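Local structure of structural polyprotein, VP3 (Israeli acute paralysis virus, 5CDD) at residues Ala181-Asp186 and Cys239-Thr244; Tyr189-Asp194 and Thr199-Arg204. The protein probably serves as a structural component of the virus shell, VP3 being one of the capsid proteins cut from the longer structural polyprotein. One frame throughout, in Å; residues are numbered along the deposited sequence.

Contact 1 (Ala181-Asp186 and Cys239-Thr244); sequences AVAPSD and CIRPVT
Arg-241 reaches from a strand of the four-stranded sheet of a viral jelly-roll capsid domain to the loop that precedes strand 189-194, and its guanidinium takes hold of the backbone carbonyl of Ala-183. Both terminal nitrogens bond to that one oxygen. The shorter bond, from NH1 of Arg-241 to O of Ala-183, is 2.9 Å long, with an N-H...O angle of 153°. The longer, from NH2 of Arg-241 to the same O of Ala-183, is 3.3 Å and more bent, at 135°. The acceptor lies close to the guanidinium plane, so the group meets the carbonyl end-on and edge-first. The two bonds hold the end of the group against this single oxygen. The arginine chain is bent at chi3 (-52°), which turns the guanidinium onto this carbonyl.

The positive charge is probably offset from strand 150-159: NH2 of Arg-241 forms a salt bridge with Glu-154, whose other carboxylate oxygen is hydrogen-bonded to OG of Ser-185. NH1 also donates to the carbonyl of Leu-178, so the loop is gripped at a second point. All three touching residues are buried, and these partners engage both terminal nitrogens from further directions.

Van der Waals contact is slight: carbons lie against the charged group. CB of Ala-183 is 3.9 Å from NH1 of Arg-241, and CB of Ser-185 lies 3.5 Å from NH2 of Arg-241.

Contact 2 (Tyr189-Asp194 and Thr199-Arg204); sequences YKYILD and TEVTIR
The Tyr-191 ring carries Val-201 on one face and has CD1 of Leu-193, from its own strand, at its edge in the ring plane. CG2 of Val-201 stands 3.7 Å from the ring centroid and 28° off the normal, a CH-pi contact displaced toward the rim. That displacement favours the CD2-CE2 side: CE2 of Tyr-191 is 3.3 Å from CG2 of Val-201 and 3.6 Å from its CB. The two side chains run past each other, antiparallel. With CG of Tyr-191 anti to the backbone N (chi1 178°), the ring is carried toward Val-201, its face turned to CG2.

In the jelly-roll sandwich this is packing between sheets: strand 189-194 is an outermost strand of the four-stranded sheet within this chain, while 202-205 pairs with strand 132-144 of the other. The CA atoms of Leu-193 and Val-201 are 7.3 Å apart, and those of Tyr-191 and Ile-203 8.2 Å, spacings bridged by side chains.

Leu-193 enters beside the ring and lays CD1 3.5 Å from the carbonyl O of Glu-200. That oxygen accepts a hydrogen bond from Asn-10 of a neighbouring subunit, which also bonds to OH of Tyr-191. Further along, CD1 of Ile-203 approaches CB of Tyr-191 to 4.5 Å, and the Ile-203 side chain also touches Ile-155 of strand 150-159.

How the contacts relate
The centres of contacts 1 and 2 lie about 14 Å apart, on the same side of the chain's centre. Along the sequence, 181-186 comes first, then both segments of contact 2, and finally 239-244, so contact 2 falls wholly between the two halves of contact 1. Both involve the four-stranded sheet, where strand 150-159 separates 236-247 from 189-194. Contact 1 ties the loop leading into 189-194 back to that sheet; contact 2 joins the strand to the opposing sheet of the sandwich. They touch directly where NZ of Lys-190 lies 2.8 Å from O of Ser-185. Residues 202-204 pair with another chain's strand, so the sheet runs on into a neighbouring subunit, in keeping with pentamer assembly.

Contact 1 (Ala181-Asp186 and Cys239-Thr244)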
loop_
_atom_site.group_PDB
_atom_site.type_symbol
_atom_site.label_atom_id
_atom_site.label_comp_id
_atom_site.label_asym_id
_atom_site.label_seq_id
_atom_site.Cartn_x
_atom_site.Cartn_y
_atom_site.Cartn_z
ATOM N N ALA B 181 33.922 48.061 50.314
ATOM C CA ALA B 181 33.651 47.741 51.716
ATOM C C ALA B 181 32.340 46.998 51.923
ATOM O O ALA B 181 32.312 45.919 52.507
ATOM C CB ALA B 181 33.657 49.014 52.544
ATOM N N VAL B 182 31.254 47.575 51.429
ATOM C CA VAL B 182 29.943 46.959 51.571
ATOM C C VAL B 182 29.717 45.860 50.539
ATOM O O VAL B 182 28.797 45.068 50.677
ATOM C CB VAL B 182 28.830 48.028 51.457
ATOM C CG1 VAL B 182 29.031 48.833 50.202
ATOM C CG2 VAL B 182 27.467 47.383 51.430
ATOM N N ALA B 183 30.569 45.802 49.520
ATOM C CA ALA B 183 30.433 44.793 48.476
ATOM C C ALA B 183 31.765 44.165 48.084
ATOM O O ALA B 183 32.328 44.487 47.035
ATOM C CB ALA B 183 29.765 45.408 47.251
ATOM N N PRO B 184 32.287 43.264 48.933
ATOM C CA PRO B 184 33.558 42.565 48.704
ATOM C C PRO B 184 33.469 41.552 47.563
ATOM O O PRO B 184 32.643 40.639 47.600
ATOM C CB PRO B 184 33.822 41.877 50.046
ATOM C CG PRO B 184 33.080 42.730 51.035
ATOM C CD PRO B 184 31.800 43.004 50.298
ATOM N N SER B 185 34.323 41.709 46.557
ATOM C CA SER B 185 34.323 40.799 45.415
ATOM C C SER B 185 35.459 39.786 45.503
ATOM O O SER B 185 36.093 39.461 44.498
ATOM C CB SER B 185 34.457 41.589 44.114
ATOM O OG SER B 185 35.710 42.246 44.055
ATOM N N ASP B 186 35.711 39.284 46.704
ATOM C CA ASP B 186 36.782 38.321 46.913
ATOM C C ASP B 186 36.377 36.911 46.513
ATOM O O ASP B 186 37.192 36.151 45.994
ATOM C CB ASP B 186 37.211 38.328 48.382
ATOM C CG ASP B 186 37.657 39.700 48.855
ATOM O OD1 ASP B 186 38.623 40.249 48.279
ATOM O OD2 ASP B 186 37.042 40.231 49.804
ATOM N N CYS B 239 29.922 44.229 37.575
ATOM C CA CYS B 239 30.352 45.479 38.174
ATOM C C CYS B 239 31.788 45.791 37.779
ATOM O O CYS B 239 32.684 44.965 37.960
ATOM C CB CYS B 239 30.222 45.391 39.694
ATOM S SG CYS B 239 30.378 46.967 40.539
ATOM N N ILE B 240 31.999 46.987 37.235
ATOM C CA ILE B 240 33.325 47.415 36.805
ATOM C C ILE B 240 33.914 48.433 37.785
ATOM O O ILE B 240 33.523 49.602 37.796
ATOM C CB ILE B 240 33.264 48.039 35.394
ATOM C CG1 ILE B 240 32.573 47.071 34.432
ATOM C CG2 ILE B 240 34.669 48.348 34.899
ATOM C CD1 ILE B 240 32.386 47.615 33.033
ATOM N N ARG B 241 34.859 47.978 38.605
ATOM C CA ARG B 241 35.500 48.836 39.599
ATOM C C ARG B 241 37.018 48.774 39.485
ATOM O O ARG B 241 37.591 47.703 39.287
ATOM C CB ARG B 241 35.091 48.405 41.010
ATOM C CG ARG B 241 33.595 48.316 41.230
ATOM C CD ARG B 241 33.267 47.967 42.672
ATOM N NE ARG B 241 33.981 46.778 43.127
ATOM C CZ ARG B 241 33.731 46.150 44.270
ATOM N NH1 ARG B 241 32.778 46.596 45.078
ATOM N NH2 ARG B 241 34.435 45.079 44.608
ATOM N N PRO B 242 37.691 49.928 39.609
ATOM C CA PRO B 242 39.153 49.956 39.517
ATOM C C PRO B 242 39.806 49.285 40.724
ATOM O O PRO B 242 39.417 49.533 41.864
ATOM C CB PRO B 242 39.469 51.451 39.464
ATOM C CG PRO B 242 38.221 52.053 38.882
ATOM C CD PRO B 242 37.140 51.293 39.595
ATOM N N VAL B 243 40.787 48.425 40.471
ATOM C CA VAL B 243 41.509 47.750 41.548
ATOM C C VAL B 243 42.740 48.604 41.827
ATOM O O VAL B 243 43.139 48.800 42.976
ATOM C CB VAL B 243 41.962 46.336 41.127
ATOM C CG1 VAL B 243 42.858 45.733 42.196
ATOM C CG2 VAL B 243 40.754 45.454 40.907
ATOM N N THR B 244 43.327 49.106 40.746
ATOM C CA THR B 244 44.502 49.963 40.796
ATOM C C THR B 244 44.140 51.249 40.063
ATOM O O THR B 244 43.752 51.218 38.896
ATOM C CB THR B 244 45.706 49.301 40.097
ATOM O OG1 THR B 244 46.106 48.141 40.835
ATOM C CG2 THR B 244 46.875 50.273 40.003
#

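Contact 2 (Tyr189-Asp194 and Thr199-Arg204)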
loop_
_atom_site.group_PDB
_atom_site.type_symbol
_atom_site.label_atom_id
_atom_site.label_comp_id
_atom_site.label_asym_id
_atom_site.label_seq_id
_atom_site.Cartn_x
_atom_site.Cartn_y
_atom_site.Cartn_z
ATOM N N TYR B 189 32.928 35.548 41.103
ATOM C CA TYR B 189 33.615 35.227 39.862
ATOM C C TYR B 189 33.994 36.566 39.249
ATOM O O TYR B 189 33.146 37.450 39.120
ATOM C CB TYR B 189 32.683 34.468 38.919
ATOM C CG TYR B 189 32.742 32.967 39.069
ATOM C CD1 TYR B 189 33.830 32.244 38.580
ATOM C CD2 TYR B 189 31.715 32.268 39.700
ATOM C CE1 TYR B 189 33.894 30.859 38.713
ATOM C CE2 TYR B 189 31.769 30.884 39.841
ATOM C CZ TYR B 189 32.860 30.186 39.345
ATOM O OH TYR B 189 32.915 28.815 39.473
ATOM N N LYS B 190 35.259 36.724 38.877
ATOM C CA LYS B 190 35.702 37.988 38.301
ATOM C C LYS B 190 36.921 37.883 37.399
ATOM O O LYS B 190 37.537 36.824 37.267
ATOM C CB LYS B 190 36.005 38.988 39.421
ATOM C CG LYS B 190 37.095 38.527 40.378
ATOM C CD LYS B 190 37.406 39.589 41.419
ATOM C CE LYS B 190 38.440 39.090 42.416
ATOM N NZ LYS B 190 37.961 37.874 43.137
ATOM N N TYR B 191 37.254 39.011 36.779
ATOM C CA TYR B 191 38.404 39.119 35.897
ATOM C C TYR B 191 39.022 40.494 36.111
ATOM O O TYR B 191 38.310 41.491 36.229
ATOM C CB TYR B 191 37.994 38.983 34.431
ATOM C CG TYR B 191 39.163 39.135 33.486
ATOM C CD1 TYR B 191 40.105 38.117 33.347
ATOM C CD2 TYR B 191 39.360 40.316 32.772
ATOM C CE1 TYR B 191 41.215 38.272 32.522
ATOM C CE2 TYR B 191 40.470 40.482 31.944
ATOM C CZ TYR B 191 41.392 39.455 31.824
ATOM O OH TYR B 191 42.492 39.608 31.010
ATOM N N ILE B 192 40.347 40.545 36.166
ATOM C CA ILE B 192 41.040 41.807 36.358
ATOM C C ILE B 192 41.796 42.175 35.091
ATOM O O ILE B 192 42.777 41.528 34.727
ATOM C CB ILE B 192 42.023 41.729 37.542
ATOM C CG1 ILE B 192 41.244 41.479 38.834
ATOM C CG2 ILE B 192 42.822 43.020 37.644
ATOM C CD1 ILE B 192 42.111 41.370 40.063
ATOM N N LEU B 193 41.320 43.214 34.416
ATOM C CA LEU B 193 41.939 43.677 33.186
ATOM C C LEU B 193 43.089 44.625 33.512
ATOM O O LEU B 193 42.879 45.696 34.081
ATOM C CB LEU B 193 40.901 44.393 32.318
ATOM C CG LEU B 193 41.338 44.864 30.931
ATOM C CD1 LEU B 193 41.791 43.676 30.100
ATOM C CD2 LEU B 193 40.181 45.575 30.253
ATOM N N ASP B 194 44.304 44.219 33.155
ATOM C CA ASP B 194 45.492 45.029 33.404
ATOM C C ASP B 194 45.893 45.743 32.116
ATOM O O ASP B 194 46.336 45.108 31.159
ATOM C CB ASP B 194 46.638 44.138 33.884
ATOM C CG ASP B 194 47.793 44.931 34.464
ATOM O OD1 ASP B 194 48.339 45.802 33.752
ATOM O OD2 ASP B 194 48.156 44.682 35.634
ATOM N N THR B 199 44.001 44.964 26.427
ATOM C CA THR B 199 43.226 46.145 26.074
ATOM C C THR B 199 41.767 45.714 26.026
ATOM O O THR B 199 40.858 46.536 26.122
ATOM C CB THR B 199 43.618 46.680 24.675
ATOM O OG1 THR B 199 45.005 47.039 24.667
ATOM C CG2 THR B 199 42.779 47.895 24.306
ATOM N N GLU B 200 41.561 44.407 25.894
ATOM C CA GLU B 200 40.226 43.840 25.789
ATOM C C GLU B 200 40.053 42.563 26.599
ATOM O O GLU B 200 41.014 41.999 27.120
ATOM C CB GLU B 200 39.943 43.530 24.323
ATOM C CG GLU B 200 38.701 44.164 23.750
ATOM C CD GLU B 200 38.704 44.112 22.231
ATOM O OE1 GLU B 200 38.961 43.025 21.670
ATOM O OE2 GLU B 200 38.444 45.157 21.603
ATOM N N VAL B 201 38.802 42.129 26.696
ATOM C CA VAL B 201 38.422 40.905 27.387
ATOM C C VAL B 201 36.958 40.626 27.085
ATOM O O VAL B 201 36.123 41.529 27.126
ATOM C CB VAL B 201 38.590 40.998 28.927
ATOM C CG1 VAL B 201 37.672 42.059 29.507
ATOM C CG2 VAL B 201 38.285 39.645 29.555
ATOM N N THR B 202 36.657 39.377 26.749
ATOM C CA THR B 202 35.287 38.987 26.475
ATOM C C THR B 202 34.835 38.102 27.627
ATOM O O THR B 202 35.374 37.017 27.839
ATOM C CB THR B 202 35.175 38.204 25.163
ATOM O OG1 THR B 202 35.506 39.062 24.065
ATOM C CG2 THR B 202 33.762 37.683 24.979
ATOM N N ILE B 203 33.858 38.580 28.384
ATOM C CA ILE B 203 33.347 37.823 29.514
ATOM C C ILE B 203 32.036 37.148 29.137
ATOM O O ILE B 203 31.092 37.801 28.692
ATOM C CB ILE B 203 33.132 38.742 30.735
ATOM C CG1 ILE B 203 34.468 39.372 31.145
ATOM C CG2 ILE B 203 32.540 37.946 31.888
ATOM C CD1 ILE B 203 34.364 40.382 32.258
ATOM N N ARG B 204 31.992 35.833 29.313
ATOM C CA ARG B 204 30.808 35.049 28.991
ATOM C C ARG B 204 30.170 34.544 30.277
ATOM O O ARG B 204 30.795 33.815 31.049
ATOM C CB ARG B 204 31.195 33.865 28.104
ATOM C CG ARG B 204 31.939 34.269 26.842
ATOM C CD ARG B 204 32.347 33.070 25.989
ATOM N NE ARG B 204 31.202 32.353 25.432
ATOM C CZ ARG B 204 30.564 31.362 26.046
ATOM N NH1 ARG B 204 30.957 30.957 27.247
ATOM N NH2 ARG B 204 29.528 30.775 25.458
#